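Local coordinates for Rho guanine nucleotide exchange factor 11 (Homo sapiens, PDB 5JHH), which probably activates Rho-family small GTPases, RhoA in particular, by promoting exchange of GDP for GTP through its tandem DH and PH domains, at residues S189-E192 with K193-A197; L100-A103 with R104-P108; R198-C201 with R202-L205. All coordinates share one frame; numbering follows the deposited sequence.

Interaction 1: S189-E192 with K193-A197; sequences SEHE and KLCRA
His191 and Cys195, one turn apart on helix 189-227, meet through imidazole and sulfur. Cys195 SG lies 3.7 Å from His191 CE1 and approaches the ring obliquely, 44° off its normal. The thiol stands next to its own backbone N (chi1 -72°), which sends it back along the helix toward the ring. Elsewhere aliphatic carbons lie against oxygens: Leu194 CD1 is 4.1 Å from Glu190 OE2, and Lys193 CD is 3.5 Å from Ser189 O. In the helical backbone, Lys193 N donates to Ser189 O at 2.9 Å and Leu194 N to Glu190 O in a nearly straight bond (172°), while Cys195 N and Arg196 N bond His191 O and Glu192 O less straightly. Charged ends are coupled through solvent. One water donates a long hydrogen bond to Glu190 OE1 and accepts from Lys193 NZ, bridging two groups whose charged atoms do not touch directly. Both also bond Ser98 OG, and Lys193 NZ forms a salt bridge with Asp99, while Leu194 packs against helix 165-182. The chemistry implies that the start of this helix is tied to the start of helix 98-105 by direct polar bonds, with a water adding a bridge.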
loop_
_atom_site.group_PDB
_atom_site.type_symbol
_atom_site.label_atom_id
_atom_site.label_comp_id
_atom_site.label_asym_id
_atom_site.label_seq_id
_atom_site.Cartn_x
_atom_site.Cartn_y
_atom_site.Cartn_z
ATOM N N SER A 189 -19.587 -10.915 25.702
ATOM C CA SER A 189 -20.211 -10.734 24.382
ATOM C C SER A 189 -19.588 -9.537 23.621
ATOM O O SER A 189 -19.318 -9.605 22.422
ATOM C CB SER A 189 -21.713 -10.500 24.532
ATOM O OG SER A 189 -22.349 -11.686 24.962
ATOM N N GLU A 190 -19.382 -8.449 24.344
ATOM C CA GLU A 190 -18.698 -7.290 23.849
ATOM C C GLU A 190 -17.465 -7.707 23.035
ATOM O O GLU A 190 -17.279 -7.266 21.894
ATOM C CB GLU A 190 -18.321 -6.370 25.024
ATOM C CG GLU A 190 -17.495 -5.132 24.669
ATOM C CD GLU A 190 -18.244 -4.049 23.854
ATOM O OE1 GLU A 190 -19.346 -4.285 23.279
ATOM O OE2 GLU A 190 -17.699 -2.922 23.808
ATOM N N HIS A 191 -16.678 -8.605 23.606
ATOM C CA HIS A 191 -15.357 -8.902 23.117
ATOM C C HIS A 191 -15.492 -9.670 21.806
ATOM O O HIS A 191 -14.818 -9.371 20.795
ATOM C CB HIS A 191 -14.574 -9.709 24.165
ATOM C CG HIS A 191 -13.178 -10.043 23.760
ATOM N ND1 HIS A 191 -12.882 -11.069 22.887
ATOM C CD2 HIS A 191 -11.993 -9.497 24.117
ATOM C CE1 HIS A 191 -11.574 -11.125 22.709
ATOM N NE2 HIS A 191 -11.013 -10.186 23.446
ATOM N N GLU A 192 -16.371 -10.648 21.841
ATOM C CA GLU A 192 -16.699 -11.497 20.696
ATOM C C GLU A 192 -17.212 -10.686 19.480
ATOM O O GLU A 192 -16.859 -10.972 18.327
ATOM C CB GLU A 192 -17.763 -12.492 21.153
ATOM C CG GLU A 192 -18.010 -13.698 20.256
ATOM C CD GLU A 192 -19.012 -14.715 20.869
ATOM O OE1 GLU A 192 -20.076 -14.313 21.411
ATOM O OE2 GLU A 192 -18.747 -15.931 20.801
ATOM N N LYS A 193 -18.072 -9.720 19.766
ATOM C CA LYS A 193 -18.738 -8.888 18.759
ATOM C C LYS A 193 -17.768 -7.854 18.118
ATOM O O LYS A 193 -17.808 -7.617 16.930
ATOM C CB LYS A 193 -19.951 -8.176 19.384
ATOM C CG LYS A 193 -21.232 -9.023 19.413
ATOM C CD LYS A 193 -22.140 -8.620 20.554
ATOM C CE LYS A 193 -23.052 -7.474 20.194
ATOM N NZ LYS A 193 -23.217 -6.586 21.374
ATOM N N LEU A 194 -16.881 -7.303 18.920
ATOM C CA LEU A 194 -15.729 -6.588 18.459
ATOM C C LEU A 194 -14.822 -7.426 17.575
ATOM O O LEU A 194 -14.324 -6.911 16.572
ATOM C CB LEU A 194 -14.922 -6.081 19.643
ATOM C CG LEU A 194 -15.531 -4.878 20.343
ATOM C CD1 LEU A 194 -14.693 -4.444 21.530
ATOM C CD2 LEU A 194 -15.656 -3.724 19.376
ATOM N N CYS A 195 -14.621 -8.703 17.896
ATOM C CA CYS A 195 -13.753 -9.512 17.047
ATOM C C CYS A 195 -14.435 -9.701 15.707
ATOM O O CYS A 195 -13.791 -9.782 14.658
ATOM C CB CYS A 195 -13.450 -10.872 17.703
ATOM S SG CYS A 195 -12.311 -10.699 19.120
ATOM N N ARG A 196 -15.758 -9.802 15.766
ATOM C CA ARG A 196 -16.520 -10.015 14.565
ATOM C C ARG A 196 -16.390 -8.765 13.675
ATOM O O ARG A 196 -16.094 -8.871 12.488
ATOM C CB ARG A 196 -17.978 -10.324 14.952
ATOM C CG ARG A 196 -19.028 -10.189 13.864
ATOM C CD ARG A 196 -18.830 -11.267 12.833
ATOM N NE ARG A 196 -19.946 -11.338 11.900
ATOM C CZ ARG A 196 -19.956 -12.102 10.814
ATOM N NH1 ARG A 196 -18.925 -12.899 10.526
ATOM N NH2 ARG A 196 -21.001 -12.068 10.005
ATOM N N ALA A 197 -16.555 -7.596 14.279
ATOM C CA ALA A 197 -16.396 -6.330 13.562
ATOM C C ALA A 197 -15.001 -6.164 12.941
ATOM O O ALA A 197 -14.852 -5.747 11.781
ATOM C CB ALA A 197 -16.705 -5.154 14.501
HETATM O O HOH W 1 -22.181 -5.829 23.734
#

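Interaction 2: L100-A103 with R104-P108; sequences LMLA and RFDGP
Met101 O takes two backbone donors from the end of helix 98-105. Phe105 N reaches Met101 O in the carbonyl plane at 3.0 Å, whereas Arg104 N, 3.1 Å from the same oxygen, comes from well above that plane, 64° out of it. Arg104 N also makes a weak bond to Leu100 O, which is further engaged by Trp80 NE1. The carbonyl of Leu102 is gripped twice as well: Asp106 N donates to Leu102 O at 3.2 Å, and a water donating to both Leu102 O and Asp106 O ties the two together. Asp106 is the first residue to leave helical angles, and the water spans this break. The Asp106 carboxylate is turned beside its own carbonyl carbon (chi1 -165°), and Asp106 CB lies 3.8 Å from Leu102 CD2. OD1 probably accepts from Gln200 NE2 on helix 189-227. Phe105 CD2 lies 3.3 Å from Met101 O and, more loosely, 4.5 Å from Met101 CB, while Arg104 CB sits over the centre of the Phe105 ring. Trp80 meets this ring edge-to-face, and Cys201 also touches it. Mixed i to i+3 and i to i+4 bonding before an extended residue marks a helix C-terminus, here leading into helix 107-121 of the all-helical DH domain.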
loop_
_atom_site.group_PDB
_atom_site.type_symbol
_atom_site.label_atom_id
_atom_site.label_comp_id
_atom_site.label_asym_id
_atom_site.label_seq_id
_atom_site.Cartn_x
_atom_site.Cartn_y
_atom_site.Cartn_z
ATOM N N LEU A 100 -22.278 -0.257 18.092
ATOM C CA LEU A 100 -21.928 0.834 17.236
ATOM C C LEU A 100 -20.953 0.371 16.128
ATOM O O LEU A 100 -21.154 0.673 14.960
ATOM C CB LEU A 100 -21.331 1.948 18.075
ATOM C CG LEU A 100 -20.906 3.228 17.378
ATOM C CD1 LEU A 100 -22.024 3.868 16.574
ATOM C CD2 LEU A 100 -20.422 4.187 18.429
ATOM N N MET A 101 -19.974 -0.461 16.471
ATOM C CA MET A 101 -19.062 -0.990 15.464
ATOM C C MET A 101 -19.778 -1.872 14.465
ATOM O O MET A 101 -19.547 -1.776 13.251
ATOM C CB MET A 101 -17.946 -1.766 16.113
ATOM C CG MET A 101 -17.148 -0.985 17.160
ATOM S SD MET A 101 -16.272 0.425 16.483
ATOM C CE MET A 101 -17.237 1.761 17.092
ATOM N N LEU A 102 -20.638 -2.758 14.949
ATOM C CA LEU A 102 -21.399 -3.587 14.035
ATOM C C LEU A 102 -22.379 -2.779 13.180
ATOM O O LEU A 102 -22.719 -3.198 12.083
ATOM C CB LEU A 102 -22.171 -4.696 14.767
ATOM C CG LEU A 102 -21.303 -5.673 15.571
ATOM C CD1 LEU A 102 -22.193 -6.593 16.406
ATOM C CD2 LEU A 102 -20.409 -6.503 14.659
ATOM N N ALA A 103 -22.855 -1.652 13.676
ATOM C CA ALA A 103 -23.770 -0.878 12.903
ATOM C C ALA A 103 -23.070 -0.237 11.670
ATOM O O ALA A 103 -23.733 0.155 10.695
ATOM C CB ALA A 103 -24.436 0.171 13.774
ATOM N N ARG A 104 -21.746 -0.162 11.694
ATOM C CA ARG A 104 -21.009 0.312 10.503
ATOM C C ARG A 104 -20.374 -0.789 9.668
ATOM O O ARG A 104 -20.214 -0.655 8.463
ATOM C CB ARG A 104 -19.946 1.334 10.887
ATOM C CG ARG A 104 -19.369 2.174 9.726
ATOM C CD ARG A 104 -20.058 1.869 8.376
ATOM N NE ARG A 104 -21.084 2.783 8.088
ATOM C CZ ARG A 104 -22.056 2.655 7.216
ATOM N NH1 ARG A 104 -22.286 1.569 6.504
ATOM N NH2 ARG A 104 -22.838 3.678 7.121
ATOM N N PHE A 105 -19.984 -1.873 10.287
ATOM C CA PHE A 105 -19.087 -2.795 9.620
ATOM C C PHE A 105 -19.629 -4.160 9.421
ATOM O O PHE A 105 -18.913 -5.020 8.918
ATOM C CB PHE A 105 -17.794 -2.933 10.437
ATOM C CG PHE A 105 -17.050 -1.665 10.594
ATOM C CD1 PHE A 105 -16.659 -0.937 9.482
ATOM C CD2 PHE A 105 -16.657 -1.224 11.854
ATOM C CE1 PHE A 105 -15.971 0.269 9.634
ATOM C CE2 PHE A 105 -15.935 -0.056 11.998
ATOM C CZ PHE A 105 -15.609 0.702 10.872
ATOM N N ASP A 106 -20.876 -4.389 9.821
ATOM C CA ASP A 106 -21.493 -5.711 9.689
ATOM C C ASP A 106 -22.799 -5.656 8.878
ATOM O O ASP A 106 -23.435 -4.609 8.787
ATOM C CB ASP A 106 -21.781 -6.255 11.087
ATOM C CG ASP A 106 -22.091 -7.760 11.108
ATOM O OD1 ASP A 106 -21.479 -8.556 10.354
ATOM O OD2 ASP A 106 -22.950 -8.152 11.913
ATOM N N GLY A 107 -23.173 -6.815 8.331
ATOM C CA GLY A 107 -24.388 -7.033 7.606
ATOM C C GLY A 107 -24.586 -6.000 6.517
ATOM O O GLY A 107 -23.656 -5.697 5.797
ATOM N N PRO A 108 -25.805 -5.443 6.429
ATOM C CA PRO A 108 -26.130 -4.497 5.405
ATOM C C PRO A 108 -25.155 -3.314 5.405
ATOM O O PRO A 108 -24.852 -2.793 4.336
ATOM C CB PRO A 108 -27.538 -4.042 5.785
ATOM C CG PRO A 108 -28.147 -5.277 6.405
ATOM C CD PRO A 108 -26.992 -5.805 7.244
HETATM O O HOH W 2 -25.109 -4.300 11.180
#

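Interaction 3: R198-C201 with R202-L205; sequences RDQC and REIL
Arg198 and Arg202 run side by side in the same direction, with guanidinium planes only 15° apart. Arg198 CD lies over one face of the Arg202 group, 3.5 Å from Arg202 NH2, and Arg198 NE comes within 3.3 Å of Arg202 NH1. Asp199 probably offsets this approach of like charges. Arg198 NE and NH2 both bond Asp199 OD1 from one face of the carboxylate, at 3.0 and 2.9 Å. The bend at chi3 (71°) in Arg198 turns its guanidinium edge to the acid. With an alanine in place of Arg198, Asp199 OD1 would probably lose both close donors and the Arg202 guanidinium the aliphatic carbons lying over its face. This charged side is partly exposed, and looser at two points: the salt bridge from Asp199 OD1 to Arg202 NH1 is long (3.6 Å), and Glu203 OE1 reaches Asp199 O through a shared water. Cys201, Ile204 and Leu205 form the buried side, packed against neighbouring helices. Helix 165-182 receives Cys201 and Leu205 and supplies Glu178, the stronger salt-bridge partner of Arg202; Ile204 packs on helix 107-121 and on Phe105 of helix 98-105, while Arg202 and Leu205 also pack on aromatic material of another protein chain.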
loop_
_atom_site.group_PDB
_atom_site.type_symbol
_atom_site.label_atom_id
_atom_site.label_comp_id
_atom_site.label_asym_id
_atom_site.label_seq_id
_atom_site.Cartn_x
_atom_site.Cartn_y
_atom_site.Cartn_z
ATOM N N ARG A 198 -13.974 -6.465 13.723
ATOM C CA ARG A 198 -12.594 -6.451 13.215
ATOM C C ARG A 198 -12.457 -7.325 11.986
ATOM O O ARG A 198 -11.874 -6.919 10.938
ATOM C CB ARG A 198 -11.623 -6.925 14.287
ATOM C CG ARG A 198 -10.229 -7.181 13.729
ATOM C CD ARG A 198 -9.410 -8.064 14.655
ATOM N NE ARG A 198 -9.944 -9.421 14.607
ATOM C CZ ARG A 198 -9.878 -10.282 15.601
ATOM N NH1 ARG A 198 -9.232 -9.978 16.726
ATOM N NH2 ARG A 198 -10.458 -11.460 15.451
ATOM N N ASP A 199 -12.974 -8.539 12.093
ATOM C CA ASP A 199 -12.866 -9.450 10.949
ATOM C C ASP A 199 -13.624 -8.936 9.692
ATOM O O ASP A 199 -13.217 -9.207 8.539
ATOM C CB ASP A 199 -13.413 -10.839 11.334
ATOM C CG ASP A 199 -12.560 -11.561 12.423
ATOM O OD1 ASP A 199 -11.425 -11.174 12.749
ATOM O OD2 ASP A 199 -13.058 -12.549 12.939
ATOM N N GLN A 200 -14.755 -8.252 9.904
ATOM C CA GLN A 200 -15.559 -7.801 8.770
ATOM C C GLN A 200 -14.857 -6.613 8.119
ATOM O O GLN A 200 -14.771 -6.563 6.912
ATOM C CB GLN A 200 -16.984 -7.455 9.198
ATOM C CG GLN A 200 -17.904 -8.645 9.455
ATOM C CD GLN A 200 -18.535 -9.175 8.203
ATOM O OE1 GLN A 200 -17.863 -9.647 7.321
ATOM N NE2 GLN A 200 -19.854 -9.133 8.131
ATOM N N CYS A 201 -14.247 -5.733 8.914
ATOM C CA CYS A 201 -13.354 -4.693 8.375
ATOM C C CYS A 201 -12.242 -5.244 7.493
ATOM O O CYS A 201 -11.946 -4.678 6.452
ATOM C CB CYS A 201 -12.703 -3.896 9.456
ATOM S SG CYS A 201 -13.836 -2.872 10.344
ATOM N N ARG A 202 -11.614 -6.321 7.898
ATOM C CA ARG A 202 -10.617 -6.935 7.019
ATOM C C ARG A 202 -11.180 -7.333 5.675
ATOM O O ARG A 202 -10.551 -7.145 4.620
ATOM C CB ARG A 202 -9.984 -8.144 7.673
ATOM C CG ARG A 202 -8.990 -7.699 8.739
ATOM C CD ARG A 202 -8.220 -8.874 9.326
ATOM N NE ARG A 202 -7.396 -8.427 10.426
ATOM C CZ ARG A 202 -7.368 -8.993 11.636
ATOM N NH1 ARG A 202 -8.102 -10.071 11.913
ATOM N NH2 ARG A 202 -6.574 -8.482 12.571
ATOM N N GLU A 203 -12.360 -7.899 5.740
ATOM C CA GLU A 203 -13.103 -8.371 4.564
ATOM C C GLU A 203 -13.492 -7.191 3.654
ATOM O O GLU A 203 -13.415 -7.244 2.437
ATOM C CB GLU A 203 -14.337 -9.085 5.089
ATOM C CG GLU A 203 -14.640 -10.403 4.435
ATOM C CD GLU A 203 -13.486 -11.364 4.353
ATOM O OE1 GLU A 203 -12.994 -11.773 5.415
ATOM O OE2 GLU A 203 -13.123 -11.730 3.202
ATOM N N ILE A 204 -13.811 -6.077 4.280
ATOM C CA ILE A 204 -14.109 -4.878 3.538
ATOM C C ILE A 204 -12.851 -4.417 2.832
ATOM O O ILE A 204 -12.895 -3.993 1.701
ATOM C CB ILE A 204 -14.616 -3.793 4.501
ATOM C CG1 ILE A 204 -16.054 -4.100 4.899
ATOM C CG2 ILE A 204 -14.479 -2.431 3.904
ATOM C CD1 ILE A 204 -16.502 -3.237 6.067
ATOM N N LEU A 205 -11.722 -4.466 3.502
ATOM C CA LEU A 205 -10.465 -4.074 2.847
ATOM C C LEU A 205 -10.108 -4.990 1.688
ATOM O O LEU A 205 -9.588 -4.548 0.645
ATOM C CB LEU A 205 -9.322 -4.054 3.861
ATOM C CG LEU A 205 -9.436 -2.874 4.829
ATOM C CD1 LEU A 205 -8.663 -3.080 6.123
ATOM C CD2 LEU A 205 -8.985 -1.577 4.175
HETATM O O HOH W 3 -11.742 -11.356 8.091
#

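In the fold
Interactions 1 and 3 follow one another on helix 189-227, whereas interaction 2 closes helix 98-105, which packs against that helix; all three belong to the DH domain. Centres lie about 11 Å apart between interactions 1 and 2, and again between 2 and 3, and side chains of residues 100-108 touch both parts of the long helix. Each contact is partly buried. Interaction 1 has three exposed residues and a charge cluster of direct and water-mediated bonds; interaction 2 turns on carbonyls with two donors each at a helix end; interaction 3, nearer the chain's centre, combines an arginine–aspartate network with a buried apolar side. Leu194 meets Met101, Ala197 meets Leu102, and Asp106 has a long, weak ion pair to Arg196.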